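Local coordinates for protein Ent-copalyl diphosphate synthase (Streptomyces platensis, PDB 5BP8) that belongs to the terpene cyclase class of enzymes and has helices as nearly all of its regular secondary structure, with a region related to the C-terminal domain of squalene-hopene cyclases, at residues Leu15-Thr19 with Val267-Leu271; Val79-Thr84 with Asp137-Leu142; Val127-Ser133 with Asp167-Leu173. The contacts are given in a common frame with arbitrary orientation. Numbering follows the deposited sequence.

Contact 1 (Leu15-Thr19 with Val267-Leu271); sequences LLAAT and VLNSL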
loop_
_atom_site.group_PDB
_atom_site.type_symbol
_atom_site.label_atom_id
_atom_site.label_comp_id
_atom_site.label_asym_id
_atom_site.label_seq_id
_atom_site.Cartn_x
_atom_site.Cartn_y
_atom_site.Cartn_z
ATOM N N LEU A 15 -8.327 20.230 1.782
ATOM C CA LEU A 15 -8.026 18.795 1.614
ATOM C C LEU A 15 -9.241 18.044 1.056
ATOM O O LEU A 15 -9.129 17.224 0.136
ATOM C CB LEU A 15 -7.629 18.178 2.952
ATOM C CG LEU A 15 -7.068 16.758 2.898
ATOM C CD1 LEU A 15 -5.766 16.750 2.092
ATOM C CD2 LEU A 15 -6.853 16.264 4.314
ATOM N N LEU A 16 -10.425 18.338 1.601
ATOM C CA LEU A 16 -11.648 17.691 1.117
ATOM C C LEU A 16 -11.891 18.030 -0.341
ATOM O O LEU A 16 -12.227 17.160 -1.159
ATOM C CB LEU A 16 -12.835 18.056 2.001
ATOM C CG LEU A 16 -12.807 17.425 3.402
ATOM C CD1 LEU A 16 -13.822 18.105 4.300
ATOM C CD2 LEU A 16 -13.079 15.926 3.328
ATOM N N ALA A 17 -11.690 19.288 -0.698
ATOM C CA ALA A 17 -11.925 19.734 -2.052
ATOM C C ALA A 17 -10.943 19.085 -3.031
ATOM O O ALA A 17 -11.321 18.716 -4.147
ATOM C CB ALA A 17 -11.840 21.254 -2.149
ATOM N N ALA A 18 -9.688 18.976 -2.618
ATOM C CA ALA A 18 -8.673 18.389 -3.484
ATOM C C ALA A 18 -8.974 16.905 -3.702
ATOM O O ALA A 18 -8.801 16.404 -4.809
ATOM C CB ALA A 18 -7.292 18.570 -2.907
ATOM N N THR A 19 -9.431 16.237 -2.650
ATOM C CA THR A 19 -9.824 14.852 -2.737
ATOM C C THR A 19 -11.002 14.657 -3.683
ATOM O O THR A 19 -10.989 13.771 -4.551
ATOM C CB THR A 19 -10.114 14.287 -1.341
ATOM O OG1 THR A 19 -8.978 14.530 -0.487
ATOM C CG2 THR A 19 -10.385 12.798 -1.424
ATOM N N VAL A 267 -9.382 9.589 4.429
ATOM C CA VAL A 267 -9.419 11.030 4.573
ATOM C C VAL A 267 -10.587 11.447 5.468
ATOM O O VAL A 267 -10.403 12.224 6.424
ATOM C CB VAL A 267 -9.509 11.760 3.220
ATOM C CG1 VAL A 267 -9.791 13.236 3.441
ATOM C CG2 VAL A 267 -8.208 11.595 2.430
ATOM N N LEU A 268 -11.784 10.938 5.172
ATOM C CA LEU A 268 -12.939 11.265 6.001
ATOM C C LEU A 268 -12.783 10.822 7.459
ATOM O O LEU A 268 -13.128 11.578 8.383
ATOM C CB LEU A 268 -14.203 10.665 5.395
ATOM C CG LEU A 268 -14.699 11.349 4.130
ATOM C CD1 LEU A 268 -15.757 10.492 3.474
ATOM C CD2 LEU A 268 -15.231 12.737 4.490
ATOM N N ASN A 269 -12.239 9.628 7.695
ATOM C CA ASN A 269 -12.050 9.162 9.078
ATOM C C ASN A 269 -10.987 9.932 9.839
ATOM O O ASN A 269 -11.140 10.199 11.033
ATOM C CB ASN A 269 -11.787 7.650 9.160
ATOM C CG ASN A 269 -13.024 6.833 8.805
ATOM O OD1 ASN A 269 -14.165 7.245 9.068
ATOM N ND2 ASN A 269 -12.807 5.676 8.188
ATOM N N SER A 270 -9.926 10.330 9.153
ATOM C CA SER A 270 -8.921 11.178 9.774
ATOM C C SER A 270 -9.518 12.530 10.168
ATOM O O SER A 270 -9.301 12.999 11.289
ATOM C CB SER A 270 -7.737 11.377 8.826
ATOM O OG SER A 270 -6.991 10.174 8.743
ATOM N N LEU A 271 -10.268 13.144 9.265
ATOM C CA LEU A 271 -10.898 14.447 9.547
ATOM C C LEU A 271 -11.934 14.371 10.655
ATOM O O LEU A 271 -12.041 15.309 11.455
ATOM C CB LEU A 271 -11.516 15.041 8.291
ATOM C CG LEU A 271 -10.591 15.988 7.525
ATOM C CD1 LEU A 271 -9.125 15.582 7.590
ATOM C CD2 LEU A 271 -11.047 16.049 6.082
#

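Contact 2 (Val79-Thr84 with Asp137-Leu142); sequences VEALLT and DINTRL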
loop_
_atom_site.group_PDB
_atom_site.type_symbol
_atom_site.label_atom_id
_atom_site.label_comp_id
_atom_site.label_asym_id
_atom_site.label_seq_id
_atom_site.Cartn_x
_atom_site.Cartn_y
_atom_site.Cartn_z
ATOM N N VAL A 79 16.364 -4.973 -12.077
ATOM C CA VAL A 79 17.377 -5.755 -12.777
ATOM C C VAL A 79 16.793 -6.469 -14.003
ATOM O O VAL A 79 17.371 -6.412 -15.132
ATOM C CB VAL A 79 18.091 -6.731 -11.818
ATOM C CG1 VAL A 79 18.930 -7.756 -12.574
ATOM C CG2 VAL A 79 18.925 -5.959 -10.806
ATOM N N GLU A 80 15.633 -7.099 -13.823
ATOM C CA GLU A 80 14.994 -7.764 -14.951
ATOM C C GLU A 80 14.688 -6.762 -16.075
ATOM O O GLU A 80 14.948 -7.061 -17.273
ATOM C CB GLU A 80 13.729 -8.503 -14.516
ATOM C CG GLU A 80 13.238 -9.525 -15.544
ATOM C CD GLU A 80 12.477 -8.923 -16.703
ATOM O OE1 GLU A 80 11.846 -7.837 -16.547
ATOM O OE2 GLU A 80 12.513 -9.538 -17.804
ATOM N N ALA A 81 14.168 -5.584 -15.713
ATOM C CA ALA A 81 13.831 -4.557 -16.699
ATOM C C ALA A 81 15.073 -4.088 -17.438
ATOM O O ALA A 81 15.052 -3.922 -18.688
ATOM C CB ALA A 81 13.135 -3.395 -16.054
ATOM N N LEU A 82 16.161 -3.873 -16.705
ATOM C CA LEU A 82 17.394 -3.417 -17.347
ATOM C C LEU A 82 17.976 -4.458 -18.288
ATOM O O LEU A 82 18.422 -4.106 -19.397
ATOM C CB LEU A 82 18.442 -2.949 -16.322
ATOM C CG LEU A 82 18.051 -1.671 -15.546
ATOM C CD1 LEU A 82 18.943 -1.482 -14.320
ATOM C CD2 LEU A 82 18.089 -0.426 -16.436
ATOM N N LEU A 83 17.942 -5.731 -17.895
ATOM C CA LEU A 83 18.424 -6.800 -18.781
ATOM C C LEU A 83 17.553 -6.866 -20.047
ATOM O O LEU A 83 18.059 -6.992 -21.176
ATOM C CB LEU A 83 18.456 -8.146 -18.072
ATOM C CG LEU A 83 19.550 -8.348 -16.999
ATOM C CD1 LEU A 83 19.229 -9.525 -16.094
ATOM C CD2 LEU A 83 20.916 -8.530 -17.674
ATOM N N THR A 84 16.239 -6.791 -19.861
ATOM C CA THR A 84 15.320 -6.783 -20.989
ATOM C C THR A 84 15.592 -5.598 -21.925
ATOM O O THR A 84 15.680 -5.793 -23.151
ATOM C CB THR A 84 13.854 -6.819 -20.515
ATOM O OG1 THR A 84 13.618 -8.075 -19.875
ATOM C CG2 THR A 84 12.882 -6.644 -21.670
ATOM N N ASP A 137 13.096 -14.926 -15.003
ATOM C CA ASP A 137 13.347 -14.102 -16.196
ATOM C C ASP A 137 14.763 -13.543 -16.189
ATOM O O ASP A 137 15.414 -13.483 -17.241
ATOM C CB ASP A 137 12.324 -12.969 -16.323
ATOM C CG ASP A 137 10.980 -13.445 -16.897
ATOM O OD1 ASP A 137 10.933 -14.545 -17.502
ATOM O OD2 ASP A 137 9.991 -12.695 -16.788
ATOM N N ILE A 138 15.246 -13.160 -15.014
ATOM C CA ILE A 138 16.647 -12.707 -14.884
ATOM C C ILE A 138 17.600 -13.822 -15.320
ATOM O O ILE A 138 18.475 -13.615 -16.158
ATOM C CB ILE A 138 16.976 -12.250 -13.456
ATOM C CG1 ILE A 138 16.251 -10.925 -13.174
ATOM C CG2 ILE A 138 18.497 -12.078 -13.281
ATOM C CD1 ILE A 138 16.264 -10.536 -11.705
ATOM N N ASN A 139 17.381 -15.026 -14.821
ATOM C CA ASN A 139 18.258 -16.119 -15.184
ATOM C C ASN A 139 18.218 -16.429 -16.681
ATOM O O ASN A 139 19.252 -16.706 -17.273
ATOM C CB ASN A 139 17.973 -17.356 -14.332
ATOM C CG ASN A 139 18.541 -17.216 -12.954
ATOM O OD1 ASN A 139 19.596 -16.587 -12.782
ATOM N ND2 ASN A 139 17.871 -17.791 -11.956
ATOM N N THR A 140 17.048 -16.314 -17.288
ATOM C CA THR A 140 16.933 -16.456 -18.736
ATOM C C THR A 140 17.766 -15.426 -19.471
ATOM O O THR A 140 18.514 -15.769 -20.423
ATOM C CB THR A 140 15.447 -16.417 -19.162
ATOM O OG1 THR A 140 14.798 -17.549 -18.568
ATOM C CG2 THR A 140 15.299 -16.486 -20.652
ATOM N N ARG A 141 17.675 -14.169 -19.035
ATOM C CA ARG A 141 18.455 -13.102 -19.647
ATOM C C ARG A 141 19.956 -13.291 -19.440
ATOM O O ARG A 141 20.733 -13.021 -20.351
ATOM C CB ARG A 141 18.050 -11.733 -19.113
ATOM C CG ARG A 141 16.603 -11.367 -19.378
ATOM C CD ARG A 141 16.378 -10.922 -20.789
ATOM N NE ARG A 141 14.974 -10.560 -20.968
ATOM C CZ ARG A 141 14.409 -10.336 -22.154
ATOM N NH1 ARG A 141 15.125 -10.435 -23.289
ATOM N NH2 ARG A 141 13.115 -10.027 -22.208
ATOM N N LEU A 142 20.355 -13.755 -18.253
ATOM C CA LEU A 142 21.770 -14.004 -17.966
ATOM C C LEU A 142 22.350 -15.090 -18.854
ATOM O O LEU A 142 23.519 -15.000 -19.298
ATOM C CB LEU A 142 21.976 -14.388 -16.496
ATOM C CG LEU A 142 21.711 -13.260 -15.496
ATOM C CD1 LEU A 142 21.851 -13.747 -14.060
ATOM C CD2 LEU A 142 22.624 -12.074 -15.718
#

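Contact 3 (Val127-Ser133 with Asp167-Leu173); sequences VEFVAPS and DLDGALL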
loop_
_atom_site.group_PDB
_atom_site.type_symbol
_atom_site.label_atom_id
_atom_site.label_comp_id
_atom_site.label_asym_id
_atom_site.label_seq_id
_atom_site.Cartn_x
_atom_site.Cartn_y
_atom_site.Cartn_z
ATOM N N VAL A 127 4.292 -11.779 -3.216
ATOM C CA VAL A 127 5.733 -12.034 -3.304
ATOM C C VAL A 127 6.080 -13.471 -3.787
ATOM O O VAL A 127 7.051 -13.664 -4.526
ATOM C CB VAL A 127 6.439 -11.693 -1.989
ATOM C CG1 VAL A 127 6.004 -12.603 -0.831
ATOM C CG2 VAL A 127 7.935 -11.743 -2.178
ATOM N N GLU A 128 5.251 -14.442 -3.406
ATOM C CA GLU A 128 5.410 -15.837 -3.837
ATOM C C GLU A 128 5.205 -16.030 -5.340
ATOM O O GLU A 128 5.533 -17.097 -5.865
ATOM C CB GLU A 128 4.409 -16.735 -3.111
ATOM C CG GLU A 128 4.556 -16.714 -1.611
ATOM C CD GLU A 128 3.310 -17.258 -0.916
ATOM O OE1 GLU A 128 2.212 -16.657 -1.056
ATOM O OE2 GLU A 128 3.435 -18.296 -0.249
ATOM N N PHE A 129 4.630 -15.047 -6.016
ATOM C CA PHE A 129 4.511 -15.087 -7.473
ATOM C C PHE A 129 5.527 -14.170 -8.115
ATOM O O PHE A 129 6.260 -14.571 -9.018
ATOM C CB PHE A 129 3.090 -14.717 -7.911
ATOM C CG PHE A 129 2.042 -15.611 -7.300
ATOM C CD1 PHE A 129 1.889 -16.898 -7.757
ATOM C CD2 PHE A 129 1.276 -15.189 -6.213
ATOM C CE1 PHE A 129 0.954 -17.749 -7.173
ATOM C CE2 PHE A 129 0.349 -16.027 -5.624
ATOM C CZ PHE A 129 0.176 -17.306 -6.106
ATOM N N VAL A 130 5.538 -12.929 -7.647
ATOM C CA VAL A 130 6.339 -11.875 -8.234
ATOM C C VAL A 130 7.846 -12.216 -8.202
ATOM O O VAL A 130 8.547 -12.091 -9.213
ATOM C CB VAL A 130 6.079 -10.589 -7.439
ATOM C CG1 VAL A 130 7.073 -9.510 -7.785
ATOM C CG2 VAL A 130 4.655 -10.106 -7.722
ATOM N N ALA A 131 8.321 -12.638 -7.045
ATOM C CA ALA A 131 9.758 -12.826 -6.858
ATOM C C ALA A 131 10.318 -13.998 -7.689
ATOM O O ALA A 131 11.257 -13.790 -8.472
ATOM C CB ALA A 131 10.103 -12.941 -5.389
ATOM N N PRO A 132 9.677 -15.190 -7.634
ATOM C CA PRO A 132 10.212 -16.250 -8.504
ATOM C C PRO A 132 10.021 -15.982 -9.974
ATOM O O PRO A 132 10.845 -16.406 -10.802
ATOM C CB PRO A 132 9.445 -17.512 -8.103
ATOM C CG PRO A 132 8.384 -17.063 -7.153
ATOM C CD PRO A 132 8.663 -15.679 -6.679
ATOM N N SER A 133 8.934 -15.303 -10.330
ATOM C CA SER A 133 8.737 -14.928 -11.713
ATOM C C SER A 133 9.899 -14.107 -12.263
ATOM O O SER A 133 10.435 -14.379 -13.343
ATOM C CB SER A 133 7.424 -14.167 -11.869
ATOM O OG SER A 133 7.198 -13.964 -13.238
ATOM N N ASP A 167 9.671 -18.528 -0.258
ATOM C CA ASP A 167 8.814 -17.700 -1.134
ATOM C C ASP A 167 9.378 -17.571 -2.558
ATOM O O ASP A 167 8.644 -17.248 -3.506
ATOM C CB ASP A 167 8.620 -16.286 -0.557
ATOM C CG ASP A 167 7.596 -16.227 0.574
ATOM O OD1 ASP A 167 6.801 -17.179 0.744
ATOM O OD2 ASP A 167 7.608 -15.222 1.303
ATOM N N LEU A 168 10.669 -17.819 -2.734
ATOM C CA LEU A 168 11.216 -17.754 -4.066
ATOM C C LEU A 168 11.245 -19.121 -4.770
ATOM O O LEU A 168 11.723 -19.218 -5.879
ATOM C CB LEU A 168 12.595 -17.087 -4.051
ATOM C CG LEU A 168 12.482 -15.563 -4.154
ATOM C CD1 LEU A 168 11.819 -14.970 -2.920
ATOM C CD2 LEU A 168 13.845 -14.939 -4.410
ATOM N N ASP A 169 10.704 -20.145 -4.124
ATOM C CA ASP A 169 10.731 -21.508 -4.651
ATOM C C ASP A 169 10.095 -21.695 -6.056
ATOM O O ASP A 169 10.629 -22.433 -6.889
ATOM C CB ASP A 169 10.073 -22.448 -3.628
ATOM C CG ASP A 169 9.839 -23.801 -4.175
ATOM O OD1 ASP A 169 8.694 -24.071 -4.555
ATOM O OD2 ASP A 169 10.807 -24.577 -4.280
ATOM N N GLY A 170 8.963 -21.082 -6.338
ATOM C CA GLY A 170 8.444 -21.198 -7.741
ATOM C C GLY A 170 7.431 -22.325 -8.008
ATOM O O GLY A 170 6.760 -22.327 -9.040
ATOM N N ALA A 171 7.280 -23.244 -7.067
ATOM C CA ALA A 171 6.319 -24.336 -7.217
ATOM C C ALA A 171 4.878 -23.825 -7.272
ATOM O O ALA A 171 4.102 -24.251 -8.138
ATOM C CB ALA A 171 6.485 -25.351 -6.088
ATOM N N LEU A 172 4.516 -22.911 -6.370
ATOM C CA LEU A 172 3.160 -22.343 -6.390
ATOM C C LEU A 172 2.889 -21.558 -7.681
ATOM O O LEU A 172 1.814 -21.660 -8.271
ATOM C CB LEU A 172 2.905 -21.499 -5.171
ATOM C CG LEU A 172 1.542 -20.836 -5.046
ATOM C CD1 LEU A 172 0.425 -21.866 -5.081
ATOM C CD2 LEU A 172 1.477 -20.036 -3.767
ATOM N N LEU A 173 3.856 -20.772 -8.121
ATOM C CA LEU A 173 3.725 -20.047 -9.387
ATOM C C LEU A 173 3.471 -21.011 -10.550
ATOM O O LEU A 173 2.595 -20.771 -11.390
ATOM C CB LEU A 173 4.981 -19.181 -9.639
ATOM C CG LEU A 173 5.083 -18.465 -10.990
ATOM C CD1 LEU A 173 3.913 -17.527 -11.184
ATOM C CD2 LEU A 173 6.417 -17.703 -11.075
HETATM O O HOH W 1 5.864 -19.825 -6.310
#

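Contact 1 (Leu15-Thr19 with Val267-Leu271)
Leu15-Thr19, near the start of the modelled chain, packs against Val267-Leu271 as one helix against another, running almost exactly antiparallel (172°). The axes stay 11.4 Å apart, a wide spacing that is spanned by long aliphatic side chains; the closest pair of CA atoms, those of Leu16 and Val267, is 7.8 Å apart. Leu15 comes first. Its CA-to-CB bond points toward the other helix, and CD2 reaches Leu271 CD1 at 4.0 Å and Val267 CG1 at 4.3 Å. Leu16 starts out sideways, yet its end turns inward: CD2 lies 3.4 Å from Leu271 CD2, 4.0 Å from Leu268 CD2 and 4.2 Å from Val267 CG1. One methyl thus meets three residues, and a branched, flexible leucine suits such a gap better than a short side chain could. One turn after Leu15 comes Thr19, whose OG1 donates a 2.8 Å hydrogen bond to Leu15 O in its own helix. With the hydroxyl paired in this way, threonine can sit in apolar surroundings, OG1 lying 4.2 Å from Val267 CG2. No hydrogen bond crosses between the segments, so the join is dispersive. It is consistent with the architecture of class II terpene cyclases, in which an N-terminal helix completes a domain formed mainly by later parts of the chain. Helix 504-518 touches both partners, through Ala509 on Leu15 and Thr505 on Thr19 and Val267. Leu284 of helix 282-291 covers Leu16 and Thr19, and Ala316 of helix 307-319 packs on Leu268.

Contact 2 (Val79-Thr84 with Asp137-Leu142)
Two neighbouring helices that run in the same general direction, separated along the chain by helix 98-116, are what an α-barrel of alternating helices gives, and Val79-Thr84 and Asp137-Leu142 fit that pattern. They cross at 32°, with axes 9.3 Å apart, an ordinary spacing; the CA atoms of Glu80 and Ile138 come within 5.2 Å because both side chains set off sideways, and the bulky groups then interdigitate. Ile138 is the bump on one side. Its CD1 lies 3.9 Å from Val79 CG1, its CG1 3.7 Å from Glu80 CB and its CG2 3.9 Å from Leu83 CD1, so the β-branched side chain fills the hollow among these three. Leu83 answers from the other side, fitting among Ile138, Arg141 and Leu142: its CD1 is 4.3 Å from Leu142 CD2, and its CB meets Arg141 CB at 3.8 Å. Helix 98-116 backs the apolar part, with Leu109 on Val79 and Cys105 on Leu83. Arg141 suits its place because the long chain packs by its methylenes against Leu83 and then carries its charged end past the apolar patch, so that Thr84 CB lies over one face of the guanidinium. Glu80 likewise offers methylenes to the packing, CG lying 3.6 Å from Asp137 CB, while its OE1 is hydrogen-bonded to Ser39 and forms a salt bridge with Arg36. The two carboxylates stand close, Glu80 OE2 being 4.2 Å from Asp137 OD2, and the repulsion is met by one cation: Arg198 NH1 makes a salt bridge to each of these two oxygens.

Contact 3 (Val127-Ser133 with Asp167-Leu173)
Val127-Ser133 is the first part of helix 127-144, whereas Asp167-Leu173 passes from a 3-10 turn through Asp169 and Gly170 into helix 171-179, so the contact joins one helix start to the turn leading into another. Their backbones come very close, with CA-CA distances of 4.7 Å for Glu128 and Asp167, 4.8 Å for Pro132 and Leu168, and 5.4 Å for Phe129 and Leu173. The first helix kinks at Pro132, whose ring nitrogen has no hydrogen to give to the turn before. Gly170, at the N-cap, has phi/psi of 94°/-12°; a CB here would jam against the preceding carbonyl oxygen, so glycine suits the site, and its CA sits 3.8 Å from Pro132 CB. Just before it, Asp169 OD1 accepts from Ala171 N at 3.0 Å, an Asx turn at the helix start. Among the side chains, Leu173 brings CD2 to 3.8 Å from Ser133 CB and CD1 to 4.0 Å from Phe129 CD1. Leu172 CG lies 3.8 Å from Phe129 CE1, and Leu168 CD1 meets Ala131 CB at 3.6 Å, where a small residue permits so tight a fit. Helix 72-86 packs on the side chains of Val127, Ala131 and Leu168. No direct hydrogen bond joins the segments. Instead a water donates to Glu128 O at 2.8 Å and accepts from Leu173 N at 2.9 Å. Glu128 OE2 stands 3.7 Å from Asp167 OD1, two like charges held close. The salt bridge from Glu128 OE1 to Arg345 offsets the Glu128 charge, which probably eases its nearness to Asp167.

In the fold
Contacts 2 and 3 belong together. Both use helix 127-144, their segments nearly following one another along it; their centres lie 16 Å apart, and their four segments alternate in sequence. Contact 1 lies across the chain's centre, its own centre 42 Å from that of contact 2 and 38 Å from that of contact 3, with nearest atoms about 32 Å and 26 Å away. The 247 residues between its segments include both others, consistent with one helical domain inserted after the first helix of another. A bound sulfate ion, probably from the crystallisation liquor, lies about 5 Å from the Glu128 side chain in contact 3.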